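Local coordinates for CD160 antigen (Homo sapiens, PDB 6NGG), which acts as an immune-cell receptor for classical and non-classical MHC class I molecules, also binds TNFRSF14 directly, and delivers stimulatory or inhibitory signals that regulate cell activation and differentiation, at residues 75-78 against 79-83; 53-57 against 58-62. The protein carries 1 engineered substitution. All coordinates share one frame; numbering follows the deposited sequence.

Interaction 1. Residues 75-78 against 79-83; sequences SQVT and PLHSG
A short 3-10 turn, residues 79-81, in a loop between the two sheets of this immunoglobulin V-type domain is held by a two-way exchange between Thr-78 and His-81. In one direction the backbone gives to the ring: Thr-78 N donates to His-81 ND1 at 3.0 Å, nearly straight at 172° and within 4° of the imidazole plane, so the N-H meets the ring at its edge. With ND1 acting as acceptor, any ring proton probably sits on NE2. The torsion that makes this possible places the imidazole anti to the carbonyl carbon of His-81 (chi1 -57°), which sets the ring beside its own backbone N, with ND1 facing the N-H of Thr-78. In the other direction His-81 N donates to Thr-78 O at 2.9 Å, from above the carbonyl plane. The in-plane bond to ND1 limits rotation of the ring about chi2, while the backbone bond closes the turn. A weak, bent bond runs from Leu-80 N to Thr-78 OG1 at 3.2 Å, and Ser-82 N reaches Pro-79 O at 3.2 Å to add a second i to i+3 backbone bond. Upstream, His-81 CE1 lies 3.5 Å from Gln-76 O, approaching obliquely, while buried Val-77 sets CG1 4.2 Å from His-81 CB. The turn leads directly into strand 83-91. There His-81 O receives the hydroxyl of Tyr-85, four residues on, in the manner of a tyrosine corner, and Ser-82 OG bonds Phe-107 N, tying the loop's exit to neighbouring strand 97-107 of the five-stranded sheet.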
ATOM      1  N   SER A  75      -0.703 -10.150 -11.111  1.00 17.98           N
ATOM      2  CA  SER A  75      -0.672 -11.613 -11.430  1.00 20.65           C
ATOM      3  C   SER A  75       0.538 -11.999 -12.315  1.00 20.97           C
ATOM      4  O   SER A  75       1.090 -13.064 -12.182  1.00 21.26           O
ATOM      5  CB  SER A  75      -1.968 -12.000 -12.157  1.00 23.64           C
ATOM      6  OG  SER A  75      -3.072 -11.672 -11.330  1.00 22.54           O
ATOM      7  N   GLN A  76       0.891 -11.124 -13.238  1.00 21.46           N
ATOM      8  CA  GLN A  76       2.025 -11.244 -14.092  1.00 24.28           C
ATOM      9  C   GLN A  76       2.609  -9.836 -14.291  1.00 22.04           C
ATOM     10  O   GLN A  76       1.891  -8.887 -14.742  1.00 23.28           O
ATOM     11  CB  GLN A  76       1.535 -11.766 -15.458  1.00 29.99           C
ATOM     12  CG  GLN A  76       2.577 -11.712 -16.581  1.00 36.52           C
ATOM     13  CD  GLN A  76       3.390 -12.974 -16.673  1.00 40.82           C
ATOM     14  OE1 GLN A  76       2.843 -14.037 -16.999  1.00 48.10           O
ATOM     15  NE2 GLN A  76       4.692 -12.885 -16.394  1.00 44.75           N
ATOM     16  N   VAL A  77       3.865  -9.667 -13.988  1.00 18.13           N
ATOM     17  CA  VAL A  77       4.492  -8.356 -14.124  1.00 19.67           C
ATOM     18  C   VAL A  77       4.786  -8.083 -15.616  1.00 22.28           C
ATOM     19  O   VAL A  77       5.429  -8.861 -16.269  1.00 20.53           O
ATOM     20  CB  VAL A  77       5.776  -8.243 -13.268  1.00 19.61           C
ATOM     21  CG1 VAL A  77       6.451  -6.882 -13.387  1.00 20.14           C
ATOM     22  CG2 VAL A  77       5.416  -8.402 -11.790  1.00 19.76           C
ATOM     23  N   THR A  78       4.284  -6.997 -16.132  1.00 21.72           N
ATOM     24  CA  THR A  78       4.606  -6.500 -17.500  1.00 24.52           C
ATOM     25  C   THR A  78       5.252  -5.096 -17.480  1.00 24.09           C
ATOM     26  O   THR A  78       5.449  -4.478 -16.393  1.00 21.35           O
ATOM     27  CB  THR A  78       3.298  -6.403 -18.307  1.00 26.52           C
ATOM     28  OG1 THR A  78       2.547  -5.241 -17.876  1.00 28.17           O
ATOM     29  CG2 THR A  78       2.478  -7.679 -18.176  1.00 25.75           C
ATOM     30  N   PRO A  79       5.579  -4.554 -18.667  1.00 23.87           N
ATOM     31  CA  PRO A  79       6.129  -3.201 -18.698  1.00 23.17           C
ATOM     32  C   PRO A  79       5.205  -2.147 -18.143  1.00 20.60           C
ATOM     33  O   PRO A  79       5.651  -1.175 -17.603  1.00 21.58           O
ATOM     34  CB  PRO A  79       6.434  -2.984 -20.206  1.00 26.87           C
ATOM     35  CG  PRO A  79       6.656  -4.380 -20.743  1.00 26.66           C
ATOM     36  CD  PRO A  79       5.559  -5.143 -20.027  1.00 27.09           C
ATOM     37  N   LEU A  80       3.898  -2.355 -18.228  1.00 21.51           N
ATOM     38  CA  LEU A  80       2.958  -1.499 -17.571  1.00 21.59           C
ATOM     39  C   LEU A  80       3.286  -1.272 -16.094  1.00 19.62           C
ATOM     40  O   LEU A  80       2.921  -0.267 -15.570  1.00 15.93           O
ATOM     41  CB  LEU A  80       1.552  -2.093 -17.638  1.00 23.87           C
ATOM     42  CG  LEU A  80       0.306  -1.262 -17.926  1.00 26.62           C
ATOM     43  CD1 LEU A  80       0.465  -0.127 -18.915  1.00 25.13           C
ATOM     44  CD2 LEU A  80      -0.678  -2.315 -18.493  1.00 27.41           C
ATOM     45  N   HIS A  81       3.872  -2.248 -15.430  1.00 17.13           N
ATOM     46  CA  HIS A  81       4.140  -2.125 -13.972  1.00 17.52           C
ATOM     47  C   HIS A  81       5.443  -1.453 -13.546  1.00 17.62           C
ATOM     48  O   HIS A  81       5.652  -1.264 -12.337  1.00 18.54           O
ATOM     49  CB  HIS A  81       4.024  -3.514 -13.308  1.00 17.27           C
ATOM     50  CG  HIS A  81       2.715  -4.146 -13.535  1.00 18.80           C
ATOM     51  ND1 HIS A  81       2.548  -5.161 -14.443  1.00 18.68           N
ATOM     52  CD2 HIS A  81       1.484  -3.835 -13.079  1.00 20.28           C
ATOM     53  CE1 HIS A  81       1.275  -5.479 -14.513  1.00 20.97           C
ATOM     54  NE2 HIS A  81       0.612  -4.710 -13.671  1.00 21.21           N
ATOM     55  N   SER A  82       6.339  -1.201 -14.497  1.00 18.87           N
ATOM     56  CA  SER A  82       7.579  -0.505 -14.250  1.00 17.78           C
ATOM     57  C   SER A  82       7.235   0.881 -13.808  1.00 16.81           C
ATOM     58  O   SER A  82       6.513   1.544 -14.478  1.00 16.34           O
ATOM     59  CB  SER A  82       8.398  -0.306 -15.539  1.00 18.77           C
ATOM     60  OG  SER A  82       9.124  -1.413 -15.816  1.00 22.44           O
ATOM     61  N   GLY A  83       7.819   1.314 -12.719  1.00 15.44           N
ATOM     62  CA  GLY A  83       7.720   2.701 -12.227  1.00 15.95           C
ATOM     63  C   GLY A  83       7.931   2.790 -10.739  1.00 15.69           C
ATOM     64  O   GLY A  83       8.355   1.813 -10.117  1.00 15.01           O
TER

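Interaction 2. Residues 53-57 against 58-62; sequences RLKRD and PGIDG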
ATOM      1  N   ARG A  53     -10.499   0.641   2.981  1.00 19.76           N
ATOM      2  CA  ARG A  53     -10.899   1.007   4.375  1.00 25.00           C
ATOM      3  C   ARG A  53     -11.297  -0.291   5.049  1.00 24.00           C
ATOM      4  O   ARG A  53     -12.185  -0.970   4.609  1.00 24.47           O
ATOM      5  CB  ARG A  53     -12.089   1.981   4.399  1.00 27.11           C
ATOM      6  CG  ARG A  53     -11.952   3.169   3.444  1.00 30.23           C
ATOM      7  CD  ARG A  53     -13.251   3.930   3.197  1.00 34.27           C
ATOM      8  NE  ARG A  53     -13.017   5.382   3.239  1.00 42.29           N
ATOM      9  CZ  ARG A  53     -12.830   6.085   4.372  1.00 48.86           C
ATOM     10  NH1 ARG A  53     -12.859   5.499   5.589  1.00 55.99           N
ATOM     11  NH2 ARG A  53     -12.612   7.391   4.299  1.00 50.68           N
ATOM     12  N   LEU A  54     -10.620  -0.655   6.108  1.00 22.35           N
ATOM     13  CA  LEU A  54     -10.707  -2.002   6.609  1.00 24.44           C
ATOM     14  C   LEU A  54     -11.714  -2.073   7.747  1.00 28.74           C
ATOM     15  O   LEU A  54     -11.670  -1.272   8.681  1.00 27.73           O
ATOM     16  CB  LEU A  54      -9.295  -2.396   7.065  1.00 26.54           C
ATOM     17  CG  LEU A  54      -8.850  -3.846   7.063  1.00 26.81           C
ATOM     18  CD1 LEU A  54      -9.152  -4.612   5.781  1.00 27.28           C
ATOM     19  CD2 LEU A  54      -7.361  -3.852   7.425  1.00 29.38           C
ATOM     20  N   LYS A  55     -12.623  -3.034   7.711  1.00 30.78           N
ATOM     21  CA  LYS A  55     -13.491  -3.201   8.862  1.00 32.87           C
ATOM     22  C   LYS A  55     -12.893  -4.280   9.735  1.00 32.73           C
ATOM     23  O   LYS A  55     -12.332  -5.271   9.218  1.00 40.11           O
ATOM     24  CB  LYS A  55     -14.932  -3.476   8.441  1.00 40.46           C
ATOM     25  CG  LYS A  55     -15.229  -4.863   7.878  1.00 44.52           C
ATOM     26  CD  LYS A  55     -16.576  -4.873   7.151  1.00 50.69           C
ATOM     27  CE  LYS A  55     -16.764  -3.677   6.187  1.00 48.89           C
ATOM     28  NZ  LYS A  55     -18.042  -3.691   5.431  1.00 50.80           N
ATOM     29  N   ARG A  56     -13.003  -4.093  11.046  1.00 29.78           N
ATOM     30  CA  ARG A  56     -12.126  -4.776  12.035  1.00 30.17           C
ATOM     31  C   ARG A  56     -12.726  -5.941  12.817  1.00 31.05           C
ATOM     32  O   ARG A  56     -12.219  -6.356  13.832  1.00 33.00           O
ATOM     33  CB  ARG A  56     -11.558  -3.737  12.948  1.00 28.80           C
ATOM     34  CG  ARG A  56     -10.817  -2.720  12.037  1.00 29.52           C
ATOM     35  CD  ARG A  56      -9.801  -2.031  12.798  1.00 26.60           C
ATOM     36  NE  ARG A  56      -8.619  -2.800  13.051  1.00 24.71           N
ATOM     37  CZ  ARG A  56      -7.524  -2.837  12.273  1.00 25.92           C
ATOM     38  NH1 ARG A  56      -7.520  -2.246  11.077  1.00 29.97           N
ATOM     39  NH2 ARG A  56      -6.473  -3.499  12.660  1.00 21.73           N
ATOM     40  N   ASP A  57     -13.689  -6.571  12.227  1.00 28.37           N
ATOM     41  CA  ASP A  57     -14.201  -7.785  12.764  1.00 30.29           C
ATOM     42  C   ASP A  57     -13.133  -8.912  12.649  1.00 34.77           C
ATOM     43  O   ASP A  57     -12.178  -8.845  11.797  1.00 27.33           O
ATOM     44  CB  ASP A  57     -15.474  -8.111  12.002  1.00 31.63           C
ATOM     45  CG  ASP A  57     -16.435  -6.937  12.009  1.00 33.17           C
ATOM     46  OD1 ASP A  57     -16.470  -6.275  13.082  1.00 35.82           O
ATOM     47  OD2 ASP A  57     -17.017  -6.604  10.920  1.00 41.62           O
ATOM     48  N   PRO A  58     -13.298  -9.963  13.501  1.00 31.28           N
ATOM     49  CA  PRO A  58     -12.479 -11.145  13.293  1.00 27.84           C
ATOM     50  C   PRO A  58     -12.856 -11.878  11.981  1.00 29.02           C
ATOM     51  O   PRO A  58     -13.957 -11.742  11.426  1.00 27.69           O
ATOM     52  CB  PRO A  58     -12.775 -11.986  14.543  1.00 29.93           C
ATOM     53  CG  PRO A  58     -14.202 -11.640  14.915  1.00 26.94           C
ATOM     54  CD  PRO A  58     -14.366 -10.182  14.516  1.00 31.25           C
ATOM     55  N   GLY A  59     -11.905 -12.601  11.451  1.00 28.16           N
ATOM     56  CA  GLY A  59     -12.103 -13.266  10.199  1.00 30.46           C
ATOM     57  C   GLY A  59     -11.863 -12.450   8.949  1.00 30.57           C
ATOM     58  O   GLY A  59     -12.201 -12.914   7.891  1.00 38.05           O
ATOM     59  N   ILE A  60     -11.289 -11.272   9.035  1.00 27.75           N
ATOM     60  CA  ILE A  60     -11.040 -10.471   7.825  1.00 27.35           C
ATOM     61  C   ILE A  60      -9.540 -10.328   7.695  1.00 25.07           C
ATOM     62  O   ILE A  60      -8.869  -9.968   8.670  1.00 21.42           O
ATOM     63  CB  ILE A  60     -11.712  -9.113   7.953  1.00 30.05           C
ATOM     64  CG1 ILE A  60     -13.260  -9.266   7.889  1.00 30.35           C
ATOM     65  CG2 ILE A  60     -11.224  -8.114   6.892  1.00 31.66           C
ATOM     66  CD1 ILE A  60     -13.938  -8.158   8.639  1.00 32.39           C
ATOM     67  N   ASP A  61      -9.017 -10.542   6.492  1.00 22.97           N
ATOM     68  CA  ASP A  61      -7.563 -10.510   6.274  1.00 25.16           C
ATOM     69  C   ASP A  61      -7.064  -9.064   6.393  1.00 22.07           C
ATOM     70  O   ASP A  61      -7.783  -8.114   6.111  1.00 21.88           O
ATOM     71  CB  ASP A  61      -7.213 -11.124   4.915  1.00 31.72           C
ATOM     72  CG  ASP A  61      -7.550 -12.648   4.839  1.00 37.98           C
ATOM     73  OD1 ASP A  61      -7.211 -13.423   5.800  1.00 37.47           O
ATOM     74  OD2 ASP A  61      -8.177 -13.063   3.823  1.00 45.63           O
ATOM     75  N   GLY A  62      -5.859  -8.909   6.920  1.00 19.21           N
ATOM     76  CA  GLY A  62      -5.178  -7.625   7.015  1.00 19.02           C
ATOM     77  C   GLY A  62      -5.363  -6.912   8.336  1.00 18.09           C
ATOM     78  O   GLY A  62      -4.819  -5.856   8.500  1.00 14.82           O
TER
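Ile-60 is folded back onto Lys-55 and Asp-57 in a surface loop whose bend is a type II beta turn from Asp-57 to Ile-60. Backbone shape comes first. Pro-58 and Gly-59 occupy the two middle positions of the turn, and Gly-59 has the positive phi of 84° that the third position of this turn type demands. Gly-62 also has a positive phi and is backbone hydrogen-bonded to Gln-69 of strand 67-74.

Apolar contacts form the second group. Ile-60 presents its two branches in different directions: CG1 lies anti to its carbonyl carbon (chi1 -70°) and carries CD1 toward the start of the turn, while CG2 is aimed toward Leu-54. The CD1 methyl touches Lys-55 CG at 3.6 Å, where the two side chains run at about a right angle, and lies 3.7 Å from Asp-57 CB, alongside a side chain pointing the same way. On the other branch, CG2 comes within 4.2 Å of Leu-54 CD1.

The third group sets methyls against carbonyl oxygens. Ile-60 CD1 stands 3.4 Å from Lys-55 O, Leu-54 CD2 is 3.4 Å from Gly-62 O, and Leu-54 CD1 is 3.8 Å from Asp-61 O. Polar attachment is directed outside this pairing: the side chain of Arg-56 leaves the backbone away from residues 58-62, and its guanidinium bonds Ser-68 OG through NH1 and Ser-67 O through NH2.

Apart from the chain itself, the two halves meet through van der Waals contacts, and the loop's shape probably depends on the turn, the methyl packing, and the ties of Arg-56 and Gly-62 to strand 67-74.

In the fold
Interaction 2 comes first along the chain, between strands 50-52 and 67-74, and interaction 1 follows between strands 67-74 and 83-91. Strand 67-74, an outer strand of the three-stranded sheet, therefore separates them in sequence: residues 53-62 form most of the crossing into that sheet from the five-stranded one, and residues 75-83 carry the chain back. The two crossings lie on opposite sides of the domain's centre, with their own centres about 28 Å apart and nearest atoms about 16 Å apart, so they do not touch. Together they illustrate how an immunoglobulin sandwich links its two sheets through loops with contrasting local contacts, packing within 53-62 and hydrogen bonds within 75-83.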